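Local coordinates for transketolase (Campylobacter jejuni, PDB 3M34), which is a dimeric thiamine diphosphate-dependent enzyme of the transketolase family, holding its cofactor at the interface between the two subunits, at residues A366-S371 / S414-I419. Numbering follows the deposited sequence.
With TPP (thiamine diphosphate), chain F.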
loop_
_atom_site.group_PDB
_atom_site.type_symbol
_atom_site.label_atom_id
_atom_site.label_comp_id
_atom_site.label_asym_id
_atom_site.label_seq_id
_atom_site.Cartn_x
_atom_site.Cartn_y
_atom_site.Cartn_z
ATOM N N ALA A 366 -13.849 4.633 -2.849
ATOM C CA ALA A 366 -13.766 3.706 -1.764
ATOM C C ALA A 366 -14.482 4.261 -0.546
ATOM O O ALA A 366 -13.863 4.704 0.402
ATOM C CB ALA A 366 -12.299 3.340 -1.451
ATOM N N ASP A 367 -15.812 4.210 -0.603
ATOM C CA ASP A 367 -16.730 4.744 0.414
ATOM C C ASP A 367 -16.695 6.262 0.561
ATOM O O ASP A 367 -17.238 6.745 1.536
ATOM C CB ASP A 367 -16.575 4.081 1.778
ATOM C CG ASP A 367 -17.763 4.351 2.722
ATOM O OD1 ASP A 367 -18.941 4.219 2.275
ATOM O OD2 ASP A 367 -17.546 4.741 3.882
ATOM N N LEU A 368 -16.044 7.023 -0.331
ATOM C CA LEU A 368 -15.938 8.456 -0.138
ATOM C C LEU A 368 -16.554 9.303 -1.253
ATOM O O LEU A 368 -16.238 10.504 -1.407
ATOM C CB LEU A 368 -14.468 8.874 0.038
ATOM C CG LEU A 368 -13.846 8.407 1.322
ATOM C CD1 LEU A 368 -12.312 8.539 1.222
ATOM C CD2 LEU A 368 -14.358 9.245 2.470
ATOM N N GLY A 369 -17.541 8.745 -1.940
ATOM C CA GLY A 369 -18.243 9.481 -2.974
ATOM C C GLY A 369 -18.633 10.911 -2.615
ATOM O O GLY A 369 -18.294 11.812 -3.366
ATOM N N PRO A 370 -19.338 11.106 -1.510
ATOM C CA PRO A 370 -19.770 12.422 -1.084
ATOM C C PRO A 370 -18.655 13.406 -0.759
ATOM O O PRO A 370 -18.918 14.595 -0.807
ATOM C CB PRO A 370 -20.590 12.160 0.172
ATOM C CG PRO A 370 -20.854 10.764 0.224
ATOM C CD PRO A 370 -19.895 10.055 -0.639
ATOM N N SER A 371 -17.505 12.889 -0.317
ATOM C CA SER A 371 -16.344 13.717 0.031
ATOM C C SER A 371 -15.428 13.948 -1.156
ATOM O O SER A 371 -14.914 15.063 -1.329
ATOM C CB SER A 371 -15.532 13.107 1.184
ATOM O OG SER A 371 -16.301 13.085 2.368
ATOM N N SER A 414 -10.903 5.481 -10.282
ATOM C CA SER A 414 -10.780 5.062 -8.907
ATOM C C SER A 414 -10.561 6.321 -8.062
ATOM O O SER A 414 -9.746 7.177 -8.419
ATOM C CB SER A 414 -9.541 4.207 -8.684
ATOM O OG SER A 414 -9.613 3.011 -9.416
ATOM N N ALA A 415 -11.266 6.419 -6.961
ATOM C CA ALA A 415 -11.214 7.647 -6.141
ATOM C C ALA A 415 -11.054 7.351 -4.654
ATOM O O ALA A 415 -11.705 6.465 -4.080
ATOM C CB ALA A 415 -12.486 8.508 -6.360
ATOM N N THR A 416 -10.195 8.146 -4.019
ATOM C CA THR A 416 -10.098 8.157 -2.581
ATOM C C THR A 416 -9.424 9.488 -2.155
ATOM O O THR A 416 -9.053 10.286 -2.989
ATOM C CB THR A 416 -9.332 6.913 -1.987
ATOM O OG1 THR A 416 -9.371 6.921 -0.526
ATOM C CG2 THR A 416 -7.913 6.740 -2.583
ATOM N N PHE A 417 -9.211 9.641 -0.850
ATOM C CA PHE A 417 -8.342 10.747 -0.356
ATOM C C PHE A 417 -6.896 10.460 -0.751
ATOM O O PHE A 417 -6.409 9.317 -0.772
ATOM C CB PHE A 417 -8.343 10.895 1.178
ATOM C CG PHE A 417 -9.682 11.288 1.808
ATOM C CD1 PHE A 417 -10.602 12.100 1.133
ATOM C CD2 PHE A 417 -9.996 10.845 3.098
ATOM C CE1 PHE A 417 -11.799 12.463 1.732
ATOM C CE2 PHE A 417 -11.213 11.197 3.712
ATOM C CZ PHE A 417 -12.110 12.034 3.012
ATOM N N PHE A 418 -6.162 11.522 -1.060
ATOM C CA PHE A 418 -4.808 11.356 -1.532
ATOM C C PHE A 418 -3.946 10.618 -0.511
ATOM O O PHE A 418 -3.108 9.832 -0.900
ATOM C CB PHE A 418 -4.214 12.734 -1.839
ATOM C CG PHE A 418 -2.888 12.766 -2.568
ATOM C CD1 PHE A 418 -2.489 11.799 -3.476
ATOM C CD2 PHE A 418 -2.046 13.863 -2.413
ATOM C CE1 PHE A 418 -1.319 11.908 -4.172
ATOM C CE2 PHE A 418 -0.914 13.982 -3.135
ATOM C CZ PHE A 418 -0.516 13.003 -3.997
ATOM N N ILE A 419 -4.161 10.838 0.796
ATOM C CA ILE A 419 -3.379 10.086 1.810
ATOM C C ILE A 419 -3.549 8.573 1.628
ATOM O O ILE A 419 -2.595 7.810 1.802
ATOM C CB ILE A 419 -3.675 10.550 3.257
ATOM C CG1 ILE A 419 -2.688 9.905 4.242
ATOM C CG2 ILE A 419 -5.090 10.335 3.617
ATOM C CD1 ILE A 419 -1.230 10.030 3.841
HETATM N "N1'" TPP F . -9.742 4.811 3.975
HETATM C "C2'" TPP F . -8.894 4.498 5.002
HETATM C CM2 TPP F . -7.762 3.481 4.783
HETATM N "N3'" TPP F . -8.981 5.183 6.164
HETATM C "C4'" TPP F . -9.926 6.126 6.338
HETATM N "N4'" TPP F . -9.994 6.800 7.494
HETATM C "C5'" TPP F . -10.860 6.421 5.310
HETATM C "C6'" TPP F . -10.690 5.735 4.121
HETATM C "C7'" TPP F . -11.972 7.469 5.454
HETATM N N3 TPP F . -13.042 6.983 6.365
HETATM C C2 TPP F . -13.119 7.343 7.670
HETATM S S1 TPP F . -14.395 6.484 8.437
HETATM C C5 TPP F . -14.975 5.859 6.948
HETATM C C4 TPP F . -14.044 6.178 5.964
HETATM C CM4 TPP F . -14.213 5.735 4.524
HETATM C C6 TPP F . -16.207 5.012 6.936
HETATM C C7 TPP F . -15.977 4.110 8.109
HETATM O O7 TPP F . -17.153 3.744 8.543
HETATM P PA TPP F . -17.296 3.075 9.825
HETATM O O1A TPP F . -18.378 2.304 9.164
HETATM O O2A TPP F . -15.988 2.435 9.884
HETATM O O3A TPP F . -17.545 4.373 10.447
HETATM P PB TPP F . -18.812 4.788 11.366
HETATM O O1B TPP F . -19.449 5.565 10.245
HETATM O O2B TPP F . -19.980 3.752 11.460
HETATM O O3B TPP F . -18.612 5.840 12.295
HETATM O O HOH W 1 -11.126 5.523 0.855
#
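With CG anti to the carbonyl carbon in both residues (chi1 -69° in Leu-368, -64° in Phe-417), the two side chains meet at about a right angle at the C-terminal ends of the neighbouring parallel strands 361-365 and 411-417, in the pyrimidine-binding domain of the thiamine diphosphate fold. Leu-368 puts CD1 over the centre of the Phe-417 ring, 3.6 Å from the centroid, a CH-pi contact almost exactly on the ring normal. Its other methyl, CD2, lies 3.6 Å from CZ of the same ring, while Ser-371 brings CB to the ring edge, 3.8 Å from CE1.

Next to this apolar cluster the sheet pairing runs on past strand 361-365: Ala-366 N donates to Ala-415 O (3.1 Å, 155° at the hydrogen). C6 of thiamine diphosphate lies 3.3 Å from OD2 of Asp-367, whose carboxylate is held by Ser-188, Ile-189 and Glu-190 of the second subunit, tying this turn to the dimer interface. A water links the carbonyl of Ala-366 to the side chain of Thr-416, giving a hydrogen to Ala-366 O at 2.9 Å and accepting one from Thr-416 OG1 at 2.6 Å.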